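Long-range contacts in probable endonuclease 4 (Thermotoga maritima, PDB 4HNO), which probably cleaves DNA at apurinic or apyrimidinic sites during repair, leaving a 3'-hydroxyl and a 5'-terminal sugar phosphate, with a metal cluster at its active site: residues G16-P21 with A52-R57; V20-V25 with K60-D65; G29-I34 with W66-C71; A44-D49 with C101-I106. All coordinates share one frame; numbering follows the deposited sequence. Where two conformers were deposited one is given.

Contact 1: G16-P21 with A52-R57; sequences GFDRVP and ATKFKR
In Phe55, chi1 of 172° puts CG anti to the backbone N, and the ring beyond it meets the backbone of Phe17 and the start of Asp18; on the neighbouring position Lys54, with CG likewise anti to N (chi1 -166°), runs extended across the Asp18 side chain. The ring is met at its edge: Phe17 O lies near the ring plane, 3.4 Å from Phe55 CD1, and Asp18 N sits at the same rim. That carbonyl already accepts the backbone bond from Val20 N, so the aromatic edge is a second neighbour for it. Phe17 CB adds apolar contact at 3.9 Å from Phe55 CD1, whereas the Phe17 ring itself leads off elsewhere.

Beside this apolar part lies a looser charged one. Methylene meets methylene first, Asp18 CB standing 3.6 Å from Lys54 CG, and the carboxylate lies across the lysine, Asp18 OD2 3.5 Å from Lys54 CE. Asp18 OD2 reaches Lys54 NZ only at 3.9 Å, a long salt bridge; Arg19 NE lies 3.9 Å from the same Asp18 OD2, also a long one. Lys54 NZ and Arg57 share a sulfate ion, probably from the crystallisation liquor.

In the barrel, the turn leading into helix 20-26 lies against helix 49-61, both over strand 31-34: Phe55 and Val20 rest on Phe32, Phe17 covers Ile34, and Leu104 of helix 84-104 touches Phe17 and Phe55.

Contact 2: V20-V25 with K60-D65; sequences VPQDTV and KKHGID
The His62 ring has Gln22 CA over one face and Lys61 CG over the opposite one, toward the rim, with a water in its plane at the edge. Gln22 CA stands 4.0 Å from the ring centroid and 19° off the normal, a CH-pi contact of helix backbone on imidazole; Pro21 O lies over the same face, out toward the rim. The Gln22 amide is turned 74° from the ring plane, and its OE1 comes within 3.2 Å of His62 CE1.

A small water network ties the polar ends together. The edge water lies 2.8 Å from His62 NE2, donates to Gln22 OE1 and accepts from Lys61 NZ; a second water, 2.7 Å from Gln22 OE1, bridges the same oxygen and amine. Lys61, which hardly touches the other segment directly, is thus joined to it through solvent.

Elsewhere carbon dominates: Val25 CG2 lies against the ring, 3.8 Å from His62 ND1, and Pro21 CB packs on Ile64 CG1 at 4.2 Å. Gly63, with positive phi, closes the helix end in a Schellman motif; His62 before it and Ile64 after it both point at helix 20-26.

The contact therefore joins helix 20-26 to the C-terminal end of helix 49-61 and the turn beyond it. Pro21 also touches Glu58 and Met59 of that helix, while Ile64 and Thr24 reach Phe32 of strand 31-34.

Contact 3: G29-I34 with W66-C71; sequences GNSFQI and WENAFC
Phe32 bonds to Asn68 through its N and to Phe70 through its O, and Phe70 O takes Ile34 N, the regular pattern of a parallel ladder. Phe32 N to Asn68 O is 3.0 Å, Ile34 N to Phe70 O 2.9 Å. Phe70 O also meets Gln33 CA, and further on Ile34 O meets Cys71 CA, both CA-H...O contacts of 3.1 Å. Before the strands proper, Asn68 ND2 makes a weak bond to Asn30 O, 3.4 Å long though nearly straight at 169°. Ser31 OG is satisfied within its own segment, donating to Asn30 OD1, which also accepts from Ile7 N of the adjoining strand.

The two sheet faces differ in chemistry. On that of Phe32, Ala69, Ile34 and Cys71 the packing is apolar: Ala69 CB lies over one face of the Phe32 ring in a CH-pi contact, 3.7 Å from Phe32 CZ, and Ile34 CG1 meets Cys71 SG at 3.9 Å. Helices 20-26 and 49-61 cover Phe32.

On the face of Gln33 and Phe70, the Gln33 amide is buried, with both ends hydrogen-bonded: OE1 to His218 NE2, NE2 to His10 ND1 and Glu263 OE2. The Gln33 backbone bonds to Ala9 and Met11, while its flanking residues Phe32 and Ile34 bond to 68-70, within one beta-alpha-beta unit. As His218 and Glu263 bind metal in this structure, Gln33 is a second-shell residue that probably helps orient both ligands.

Contact 4: A44-D49 with C101-I106; sequences AKLPSD and CRKLGI
Pro47 and Leu104 make the close, buried half of this contact, Pro47 CG lying 3.8 Å from Leu104 CD2 where the two side chains meet at a slant. Beside them Lys103 slides past the proline in the opposite direction. Its CG is anti to the backbone N (chi1 -171°) and the rest of the chain is extended, carrying its methylenes past the ring, with Lys103 CD 4.1 Å from Pro47 CG.

The ammonium group then ends between two oxygens of the loop. Lys103 NZ donates to Pro47 O at 2.8 Å, approaching in the carbonyl plane, and, in the Asp49 conformer described, to Asp49 OD1 at 2.8 Å. This second bond is a salt bridge on the anti side of the carboxylate, 18° out of its plane, and the two side chains cross at about a right angle.

Toward solvent the contact thins. Exposed Leu46 brushes the lysine with its CB alone, 4.4 Å from Lys103 CD, though its side chain also touches Lys96 and Ile100. Asp49 is exposed as well, and a second conformer of it was modelled.

Ser48 is the N-cap of helix 49-61, its OG accepting from Ala51 N. The arrangement is thus a capped helix start fastened to the C-terminal end of helix 84-104, two neighbouring outer helices of a TIM barrel.

From the N terminus, the chain enters helix 20-26, joins the barrel wall as strand 31-34, and returns outside through the loop at 44-49 and helix 49-61 to strand 69-72. Contacts 1 and 2 start from one continuous stretch and close loops of 30 and 34 residues onto helix 49-61 and the turn after it. Contact 3 crosses both, joining the two strands; Thr24 O of contact 2 probably accepts a hydrogen bond from its Gly29 N. Contact 4 closes the longest loop, 51 residues, and crosses all three others; it brings in helix 84-104, with Leu104 O and Gly105 O packed on Trp66 of contact 3. Contacts 2 and 4 do not touch.

Contact 1: G16-P21 with A52-R57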
loop_
_atom_site.group_PDB
_atom_site.type_symbol
_atom_site.label_atom_id
_atom_site.label_comp_id
_atom_site.label_asym_id
_atom_site.label_seq_id
_atom_site.Cartn_x
_atom_site.Cartn_y
_atom_site.Cartn_z
ATOM N N GLY A 16 6.060 17.280 9.979
ATOM C CA GLY A 16 5.215 16.810 11.061
ATOM C C GLY A 16 4.022 16.014 10.558
ATOM O O GLY A 16 3.441 16.326 9.512
ATOM N N PHE A 17 3.645 14.995 11.322
ATOM C CA PHE A 17 2.489 14.208 10.970
ATOM C C PHE A 17 1.240 15.085 10.909
ATOM O O PHE A 17 0.357 14.868 10.088
ATOM C CB PHE A 17 2.244 13.087 11.988
ATOM C CG PHE A 17 3.284 12.003 11.984
ATOM C CD1 PHE A 17 4.109 11.822 13.057
ATOM C CD2 PHE A 17 3.420 11.154 10.908
ATOM C CE1 PHE A 17 5.055 10.821 13.073
ATOM C CE2 PHE A 17 4.385 10.138 10.919
ATOM C CZ PHE A 17 5.191 9.976 12.014
ATOM N N ASP A 18 1.151 16.062 11.809
ATOM C CA ASP A 18 -0.047 16.868 11.927
ATOM C C ASP A 18 -0.321 17.749 10.711
ATOM O O ASP A 18 -1.444 18.218 10.591
ATOM C CB ASP A 18 0.006 17.726 13.176
ATOM C CG ASP A 18 1.190 18.620 13.177
ATOM O OD1 ASP A 18 2.259 18.145 13.595
ATOM O OD2 ASP A 18 1.077 19.756 12.698
ATOM N N ARG A 19 0.643 17.930 9.808
ATOM C CA ARG A 19 0.411 18.684 8.584
ATOM C C ARG A 19 -0.326 17.870 7.524
ATOM O O ARG A 19 -0.879 18.429 6.577
ATOM C CB ARG A 19 1.745 19.202 8.041
ATOM C CG ARG A 19 2.521 20.081 9.022
ATOM C CD ARG A 19 1.841 21.424 9.237
ATOM N NE ARG A 19 2.610 22.293 10.126
ATOM C CZ ARG A 19 3.598 23.088 9.729
ATOM N NH1 ARG A 19 3.952 23.130 8.450
ATOM N NH2 ARG A 19 4.238 23.843 10.612
ATOM N N VAL A 20 -0.320 16.547 7.675
ATOM C CA VAL A 20 -0.800 15.659 6.636
ATOM C C VAL A 20 -2.292 15.821 6.326
ATOM O O VAL A 20 -2.658 15.854 5.159
ATOM C CB VAL A 20 -0.378 14.200 6.923
ATOM C CG1 VAL A 20 -1.021 13.255 5.909
ATOM C CG2 VAL A 20 1.141 14.087 6.878
ATOM N N PRO A 21 -3.163 15.975 7.339
ATOM C CA PRO A 21 -4.579 16.140 6.992
ATOM C C PRO A 21 -4.853 17.387 6.141
ATOM O O PRO A 21 -5.557 17.302 5.136
ATOM C CB PRO A 21 -5.268 16.167 8.364
ATOM C CG PRO A 21 -4.356 15.298 9.213
ATOM C CD PRO A 21 -2.982 15.711 8.775
ATOM N N ALA A 52 1.410 13.260 18.461
ATOM C CA ALA A 52 0.306 12.355 18.201
ATOM C C ALA A 52 -1.030 13.043 18.448
ATOM O O ALA A 52 -1.969 12.872 17.685
ATOM C CB ALA A 52 0.435 11.100 19.037
ATOM N N THR A 53 -1.113 13.819 19.524
ATOM C CA THR A 53 -2.350 14.528 19.814
ATOM C C THR A 53 -2.669 15.529 18.718
ATOM O O THR A 53 -3.802 15.646 18.278
ATOM C CB THR A 53 -2.225 15.220 21.163
ATOM O OG1 THR A 53 -2.068 14.214 22.168
ATOM C CG2 THR A 53 -3.439 16.068 21.460
ATOM N N LYS A 54 -1.664 16.270 18.263
ATOM C CA LYS A 54 -1.894 17.272 17.230
ATOM C C LYS A 54 -2.357 16.599 15.929
ATOM O O LYS A 54 -3.208 17.115 15.225
ATOM C CB LYS A 54 -0.645 18.119 17.007
ATOM C CG LYS A 54 -0.935 19.355 16.205
ATOM C CD LYS A 54 0.201 20.358 16.271
ATOM C CE LYS A 54 -0.092 21.575 15.404
ATOM N NZ LYS A 54 1.037 22.544 15.400
ATOM N N PHE A 55 -1.743 15.465 15.604
ATOM C CA PHE A 55 -2.170 14.703 14.435
ATOM C C PHE A 55 -3.641 14.311 14.538
ATOM O O PHE A 55 -4.413 14.516 13.603
ATOM C CB PHE A 55 -1.275 13.476 14.269
ATOM C CG PHE A 55 -1.748 12.528 13.203
ATOM C CD1 PHE A 55 -1.655 12.862 11.865
ATOM C CD2 PHE A 55 -2.293 11.315 13.540
ATOM C CE1 PHE A 55 -2.090 11.995 10.889
ATOM C CE2 PHE A 55 -2.735 10.448 12.570
ATOM C CZ PHE A 55 -2.638 10.784 11.257
ATOM N N LYS A 56 -4.030 13.759 15.682
ATOM C CA LYS A 56 -5.417 13.366 15.865
ATOM C C LYS A 56 -6.346 14.580 15.795
ATOM O O LYS A 56 -7.453 14.489 15.258
ATOM C CB LYS A 56 -5.608 12.646 17.190
ATOM C CG LYS A 56 -4.940 11.283 17.205
ATOM C CD LYS A 56 -4.932 10.689 18.581
ATOM C CE LYS A 56 -4.272 9.319 18.563
ATOM N NZ LYS A 56 -4.208 8.791 19.918
ATOM N N ARG A 57 -5.915 15.709 16.336
ATOM C CA ARG A 57 -6.722 16.920 16.312
ATOM C C ARG A 57 -6.975 17.357 14.869
ATOM O O ARG A 57 -8.085 17.707 14.500
ATOM C CB ARG A 57 -6.023 18.009 17.105
ATOM C CG ARG A 57 -6.897 19.209 17.323
ATOM C CD ARG A 57 -6.310 20.176 18.265
ATOM N NE ARG A 57 -5.080 20.803 17.799
ATOM C CZ ARG A 57 -3.907 20.746 18.429
ATOM N NH1 ARG A 57 -3.752 20.011 19.526
ATOM N NH2 ARG A 57 -2.863 21.395 17.935
#

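Contact 2: V20-V25 with K60-D65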
loop_
_atom_site.group_PDB
_atom_site.type_symbol
_atom_site.label_atom_id
_atom_site.label_comp_id
_atom_site.label_asym_id
_atom_site.label_seq_id
_atom_site.Cartn_x
_atom_site.Cartn_y
_atom_site.Cartn_z
ATOM N N VAL A 20 -0.320 16.547 7.675
ATOM C CA VAL A 20 -0.800 15.659 6.636
ATOM C C VAL A 20 -2.292 15.821 6.326
ATOM O O VAL A 20 -2.658 15.854 5.159
ATOM C CB VAL A 20 -0.378 14.200 6.923
ATOM C CG1 VAL A 20 -1.021 13.255 5.909
ATOM C CG2 VAL A 20 1.141 14.087 6.878
ATOM N N PRO A 21 -3.163 15.975 7.339
ATOM C CA PRO A 21 -4.579 16.140 6.992
ATOM C C PRO A 21 -4.853 17.387 6.141
ATOM O O PRO A 21 -5.557 17.302 5.136
ATOM C CB PRO A 21 -5.268 16.167 8.364
ATOM C CG PRO A 21 -4.356 15.298 9.213
ATOM C CD PRO A 21 -2.982 15.711 8.775
ATOM N N GLN A 22 -4.298 18.529 6.529
ATOM C CA GLN A 22 -4.478 19.742 5.728
ATOM C C GLN A 22 -3.851 19.598 4.342
ATOM O O GLN A 22 -4.417 20.034 3.348
ATOM C CB GLN A 22 -3.863 20.948 6.435
ATOM C CG GLN A 22 -3.944 22.240 5.639
ATOM C CD GLN A 22 -5.341 22.812 5.598
ATOM O OE1 GLN A 22 -5.770 23.453 6.546
ATOM N NE2 GLN A 22 -6.061 22.568 4.514
ATOM N N ASP A 23 -2.663 19.008 4.281
ATOM C CA ASP A 23 -2.004 18.838 2.995
ATOM C C ASP A 23 -2.851 17.942 2.078
ATOM O O ASP A 23 -2.940 18.189 0.874
ATOM C CB ASP A 23 -0.619 18.222 3.162
ATOM C CG ASP A 23 0.385 19.129 3.848
ATOM O OD1 ASP A 23 0.159 20.344 3.941
ATOM O OD2 ASP A 23 1.431 18.603 4.292
ATOM N N THR A 24 -3.481 16.922 2.647
ATOM C CA THR A 24 -4.353 16.021 1.910
ATOM C C THR A 24 -5.537 16.782 1.336
ATOM O O THR A 24 -5.844 16.690 0.141
ATOM C CB THR A 24 -4.812 14.885 2.835
ATOM O OG1 THR A 24 -3.694 14.049 3.143
ATOM C CG2 THR A 24 -5.878 14.047 2.224
ATOM N N VAL A 25 -6.203 17.556 2.180
ATOM C CA VAL A 25 -7.331 18.341 1.712
ATOM C C VAL A 25 -6.877 19.303 0.604
ATOM O O VAL A 25 -7.571 19.497 -0.402
ATOM C CB VAL A 25 -7.962 19.108 2.893
ATOM C CG1 VAL A 25 -8.948 20.162 2.422
ATOM C CG2 VAL A 25 -8.628 18.132 3.834
ATOM N N LYS A 60 -9.372 15.161 13.022
ATOM C CA LYS A 60 -10.741 15.491 13.380
ATOM C C LYS A 60 -11.181 16.774 12.666
ATOM O O LYS A 60 -12.254 16.825 12.066
ATOM C CB LYS A 60 -10.878 15.641 14.896
ATOM C CG LYS A 60 -12.309 15.812 15.347
ATOM C CD LYS A 60 -12.386 16.053 16.843
ATOM C CE LYS A 60 -13.797 16.279 17.350
ATOM N NZ LYS A 60 -14.632 15.075 17.256
ATOM N N LYS A 61 -10.338 17.799 12.714
ATOM C CA LYS A 61 -10.669 19.077 12.102
ATOM C C LYS A 61 -11.026 18.908 10.635
ATOM O O LYS A 61 -11.985 19.499 10.147
ATOM C CB LYS A 61 -9.488 20.038 12.231
ATOM C CG LYS A 61 -9.679 21.341 11.507
ATOM C CD LYS A 61 -8.486 22.264 11.630
ATOM C CE LYS A 61 -8.675 23.529 10.817
ATOM N NZ LYS A 61 -7.465 24.392 10.874
ATOM N N HIS A 62 -10.238 18.108 9.925
ATOM C CA HIS A 62 -10.403 17.949 8.488
ATOM C C HIS A 62 -11.315 16.803 8.114
ATOM O O HIS A 62 -11.523 16.546 6.933
ATOM C CB HIS A 62 -9.043 17.853 7.820
ATOM C CG HIS A 62 -8.346 19.168 7.820
ATOM N ND1 HIS A 62 -8.752 20.212 7.017
ATOM C CD2 HIS A 62 -7.339 19.645 8.586
ATOM C CE1 HIS A 62 -7.995 21.266 7.260
ATOM N NE2 HIS A 62 -7.133 20.952 8.211
ATOM N N GLY A 63 -11.883 16.127 9.103
ATOM C CA GLY A 63 -12.887 15.123 8.847
ATOM C C GLY A 63 -12.375 13.917 8.088
ATOM O O GLY A 63 -13.135 13.286 7.369
ATOM N N ILE A 64 -11.100 13.580 8.254
ATOM C CA ILE A 64 -10.553 12.445 7.524
ATOM C C ILE A 64 -11.045 11.135 8.125
ATOM O O ILE A 64 -10.919 10.910 9.312
ATOM C CB ILE A 64 -9.021 12.446 7.558
ATOM C CG1 ILE A 64 -8.455 13.785 7.104
ATOM C CG2 ILE A 64 -8.470 11.304 6.721
ATOM C CD1 ILE A 64 -8.783 14.147 5.711
ATOM N N ASP A 65 -11.572 10.265 7.279
ATOM C CA ASP A 65 -12.034 8.953 7.686
ATOM C C ASP A 65 -10.806 8.096 8.037
ATOM O O ASP A 65 -9.900 7.931 7.216
ATOM C CB ASP A 65 -12.810 8.362 6.505
ATOM C CG ASP A 65 -13.533 7.061 6.816
ATOM O OD1 ASP A 65 -14.519 6.764 6.105
ATOM O OD2 ASP A 65 -13.105 6.294 7.698
HETATM O O HOH W 1 -5.540 22.764 9.636
HETATM O O HOH W 2 -7.240 25.188 7.937
#

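Contact 3: G29-I34 with W66-C71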
loop_
_atom_site.group_PDB
_atom_site.type_symbol
_atom_site.label_atom_id
_atom_site.label_comp_id
_atom_site.label_asym_id
_atom_site.label_seq_id
_atom_site.Cartn_x
_atom_site.Cartn_y
_atom_site.Cartn_z
ATOM N N GLY A 29 -7.645 15.553 -1.801
ATOM C CA GLY A 29 -7.803 14.189 -1.329
ATOM C C GLY A 29 -8.645 14.069 -0.075
ATOM O O GLY A 29 -8.921 15.057 0.615
ATOM N N ASN A 30 -9.004 12.821 0.232
ATOM C CA ASN A 30 -9.733 12.475 1.450
ATOM C C ASN A 30 -9.165 11.199 2.070
ATOM O O ASN A 30 -9.796 10.613 2.945
ATOM C CB ASN A 30 -11.238 12.341 1.170
ATOM C CG ASN A 30 -11.541 11.265 0.151
ATOM O OD1 ASN A 30 -10.711 10.415 -0.140
ATOM N ND2 ASN A 30 -12.731 11.308 -0.399
ATOM N N SER A 31 -7.959 10.828 1.627
ATOM C CA SER A 31 -7.261 9.626 2.049
ATOM C C SER A 31 -5.769 9.940 1.978
ATOM O O SER A 31 -5.367 10.860 1.269
ATOM C CB SER A 31 -7.555 8.494 1.056
ATOM O OG SER A 31 -8.949 8.260 0.904
ATOM N N PHE A 32 -4.928 9.166 2.659
ATOM C CA PHE A 32 -3.491 9.353 2.514
ATOM C C PHE A 32 -2.728 8.140 2.986
ATOM O O PHE A 32 -3.255 7.315 3.749
ATOM C CB PHE A 32 -2.972 10.598 3.277
ATOM C CG PHE A 32 -3.205 10.578 4.772
ATOM C CD1 PHE A 32 -2.374 9.868 5.610
ATOM C CD2 PHE A 32 -4.219 11.331 5.328
ATOM C CE1 PHE A 32 -2.574 9.892 6.981
ATOM C CE2 PHE A 32 -4.421 11.356 6.690
ATOM C CZ PHE A 32 -3.597 10.646 7.515
ATOM N N GLN A 33 -1.477 8.076 2.543
ATOM C CA GLN A 33 -0.486 7.151 3.083
ATOM C C GLN A 33 0.719 7.963 3.534
ATOM O O GLN A 33 1.059 8.957 2.904
ATOM C CB GLN A 33 -0.092 6.123 2.021
ATOM C CG GLN A 33 0.966 5.123 2.468
ATOM C CD GLN A 33 1.200 4.111 1.374
ATOM O OE1 GLN A 33 0.639 3.020 1.389
ATOM N NE2 GLN A 33 2.016 4.503 0.413
ATOM N N ILE A 34 1.346 7.516 4.614
ATOM C CA ILE A 34 2.555 8.138 5.142
ATOM C C ILE A 34 3.529 7.059 5.556
ATOM O O ILE A 34 3.146 5.951 5.903
ATOM C CB ILE A 34 2.252 9.030 6.363
ATOM C CG1 ILE A 34 1.340 8.324 7.367
ATOM C CG2 ILE A 34 1.600 10.332 5.911
ATOM C CD1 ILE A 34 1.304 8.970 8.765
ATOM N N TRP A 66 -10.774 7.568 9.252
ATOM C CA TRP A 66 -9.647 6.743 9.681
ATOM C C TRP A 66 -9.499 5.442 8.880
ATOM O O TRP A 66 -8.449 4.825 8.917
ATOM C CB TRP A 66 -9.762 6.451 11.167
ATOM C CG TRP A 66 -9.468 7.655 12.009
ATOM C CD1 TRP A 66 -10.356 8.580 12.470
ATOM C CD2 TRP A 66 -8.187 8.071 12.481
ATOM N NE1 TRP A 66 -9.707 9.548 13.195
ATOM C CE2 TRP A 66 -8.375 9.243 13.238
ATOM C CE3 TRP A 66 -6.899 7.546 12.367
ATOM C CZ2 TRP A 66 -7.325 9.903 13.861
ATOM C CZ3 TRP A 66 -5.856 8.203 12.988
ATOM C CH2 TRP A 66 -6.079 9.356 13.741
ATOM N N GLU A 67 -10.528 5.034 8.132
ATOM C CA GLU A 67 -10.378 3.882 7.237
ATOM C C GLU A 67 -9.644 4.229 5.961
ATOM O O GLU A 67 -9.389 3.359 5.153
ATOM C CB GLU A 67 -11.734 3.292 6.884
ATOM C CG GLU A 67 -12.339 2.526 8.018
ATOM C CD GLU A 67 -11.479 1.359 8.432
ATOM O OE1 GLU A 67 -11.188 0.497 7.569
ATOM O OE2 GLU A 67 -11.060 1.326 9.609
ATOM N N ASN A 68 -9.306 5.500 5.796
ATOM C CA ASN A 68 -8.658 5.995 4.597
ATOM C C ASN A 68 -7.234 6.495 4.850
ATOM O O ASN A 68 -6.676 7.166 3.982
ATOM C CB ASN A 68 -9.455 7.151 3.978
ATOM C CG ASN A 68 -10.890 6.778 3.581
ATOM O OD1 ASN A 68 -11.371 5.640 3.712
ATOM N ND2 ASN A 68 -11.589 7.784 3.087
ATOM N N ALA A 69 -6.675 6.166 6.016
ATOM C CA ALA A 69 -5.362 6.633 6.423
ATOM C C ALA A 69 -4.473 5.418 6.654
ATOM O O ALA A 69 -4.840 4.505 7.396
ATOM C CB ALA A 69 -5.470 7.473 7.697
ATOM N N PHE A 70 -3.311 5.414 6.019
ATOM C CA PHE A 70 -2.459 4.242 5.991
ATOM C C PHE A 70 -1.013 4.626 6.261
ATOM O O PHE A 70 -0.562 5.680 5.811
ATOM C CB PHE A 70 -2.511 3.585 4.580
ATOM C CG PHE A 70 -3.894 3.274 4.116
ATOM C CD1 PHE A 70 -4.645 4.224 3.445
ATOM C CD2 PHE A 70 -4.467 2.027 4.354
ATOM C CE1 PHE A 70 -5.907 3.944 2.994
ATOM C CE2 PHE A 70 -5.731 1.740 3.916
ATOM C CZ PHE A 70 -6.451 2.712 3.227
ATOM N N CYS A 71 -0.261 3.737 6.898
ATOM C CA CYS A 71 1.180 3.845 6.920
ATOM C C CYS A 71 1.784 2.831 5.959
ATOM O O CYS A 71 1.256 1.734 5.794
ATOM C CB CYS A 71 1.782 3.617 8.302
ATOM S SG CYS A 71 1.755 5.042 9.408
#

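Contact 4: A44-D49 with C101-I106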
loop_
_atom_site.group_PDB
_atom_site.type_symbol
_atom_site.label_atom_id
_atom_site.label_comp_id
_atom_site.label_asym_id
_atom_site.label_seq_id
_atom_site.Cartn_x
_atom_site.Cartn_y
_atom_site.Cartn_z
ATOM N N ALA A 44 13.694 3.407 15.258
ATOM C CA ALA A 44 12.850 4.539 14.935
ATOM C C ALA A 44 12.220 5.074 16.218
ATOM O O ALA A 44 11.760 4.323 17.077
ATOM C CB ALA A 44 11.741 4.151 13.961
ATOM N N LYS A 45 12.157 6.385 16.313
ATOM C CA LYS A 45 11.453 7.033 17.405
ATOM C C LYS A 45 9.947 6.949 17.220
ATOM O O LYS A 45 9.409 6.852 16.105
ATOM C CB LYS A 45 11.842 8.503 17.494
ATOM C CG LYS A 45 13.279 8.723 17.912
ATOM C CD LYS A 45 13.590 10.201 18.082
ATOM C CE LYS A 45 15.061 10.481 17.821
ATOM N NZ LYS A 45 15.467 11.846 18.242
ATOM N N LEU A 46 9.266 7.012 18.350
ATOM C CA LEU A 46 7.840 7.253 18.362
ATOM C C LEU A 46 7.558 8.738 18.150
ATOM O O LEU A 46 8.344 9.584 18.566
ATOM C CB LEU A 46 7.222 6.907 19.715
ATOM C CG LEU A 46 7.256 5.446 20.100
ATOM C CD1 LEU A 46 6.750 5.324 21.524
ATOM C CD2 LEU A 46 6.380 4.631 19.193
ATOM N N PRO A 47 6.381 9.068 17.623
ATOM C CA PRO A 47 5.930 10.454 17.747
ATOM C C PRO A 47 5.803 10.809 19.221
ATOM O O PRO A 47 5.428 9.964 20.029
ATOM C CB PRO A 47 4.553 10.441 17.079
ATOM C CG PRO A 47 4.091 9.071 17.158
ATOM C CD PRO A 47 5.344 8.200 17.053
ATOM N N SER A 48 6.106 12.048 19.569
ATOM C CA SER A 48 5.874 12.494 20.928
ATOM C C SER A 48 4.379 12.472 21.227
ATOM O O SER A 48 3.528 12.441 20.328
ATOM C CB SER A 48 6.410 13.900 21.142
ATOM O OG SER A 48 5.621 14.828 20.421
ATOM N N ASP A 49 4.048 12.522 22.511
ATOM C CA ASP A 49 2.658 12.642 22.897
ATOM C C ASP A 49 2.012 13.842 22.225
ATOM O O ASP A 49 0.892 13.757 21.727
ATOM C CB ASP A 49 2.501 12.797 24.397
ATOM C CG ASP A 49 3.013 11.626 25.167
ATOM O OD1 ASP A 49 3.247 10.531 24.605
ATOM O OD2 ASP A 49 3.166 11.795 26.391
ATOM N N CYS A 101 2.045 3.371 14.555
ATOM C CA CYS A 101 0.679 3.441 14.062
ATOM C C CYS A 101 -0.308 3.520 15.211
ATOM O O CYS A 101 -1.218 4.340 15.207
ATOM C CB CYS A 101 0.356 2.222 13.197
ATOM S SG CYS A 101 1.195 2.165 11.613
ATOM N N ARG A 102 -0.134 2.646 16.197
ATOM C CA ARG A 102 -1.062 2.583 17.318
ATOM C C ARG A 102 -1.083 3.924 18.059
ATOM O O ARG A 102 -2.142 4.381 18.460
ATOM C CB ARG A 102 -0.658 1.404 18.222
ATOM C CG ARG A 102 -1.523 1.105 19.421
ATOM C CD ARG A 102 -2.833 0.343 19.167
ATOM N NE ARG A 102 -3.811 1.186 18.503
ATOM C CZ ARG A 102 -4.559 2.086 19.130
ATOM N NH1 ARG A 102 -5.416 2.808 18.418
ATOM N NH2 ARG A 102 -4.482 2.283 20.452
ATOM N N LYS A 103 0.066 4.571 18.239
ATOM C CA LYS A 103 0.115 5.846 18.945
ATOM C C LYS A 103 -0.588 6.958 18.160
ATOM O O LYS A 103 -1.246 7.812 18.752
ATOM C CB LYS A 103 1.554 6.214 19.283
ATOM C CG LYS A 103 1.627 7.412 20.209
ATOM C CD LYS A 103 2.990 7.648 20.798
ATOM C CE LYS A 103 2.946 8.856 21.738
ATOM N NZ LYS A 103 4.233 9.107 22.405
ATOM N N LEU A 104 -0.429 6.948 16.837
ATOM C CA LEU A 104 -1.096 7.912 15.971
ATOM C C LEU A 104 -2.586 7.637 15.766
ATOM O O LEU A 104 -3.310 8.535 15.343
ATOM C CB LEU A 104 -0.417 7.951 14.599
ATOM C CG LEU A 104 1.006 8.483 14.569
ATOM C CD1 LEU A 104 1.590 8.324 13.172
ATOM C CD2 LEU A 104 1.090 9.936 15.028
ATOM N N GLY A 105 -3.012 6.404 16.014
ATOM C CA GLY A 105 -4.348 5.962 15.701
ATOM C C GLY A 105 -4.499 5.337 14.307
ATOM O O GLY A 105 -5.593 4.953 13.927
ATOM N N ILE A 106 -3.417 5.242 13.561
ATOM C CA ILE A 106 -3.463 4.652 12.229
ATOM C C ILE A 106 -3.740 3.153 12.360
ATOM O O ILE A 106 -3.140 2.450 13.175
ATOM C CB ILE A 106 -2.139 4.935 11.482
ATOM C CG1 ILE A 106 -1.966 6.425 11.191
ATOM C CG2 ILE A 106 -2.019 4.107 10.225
ATOM C CD1 ILE A 106 -2.809 6.942 10.077
#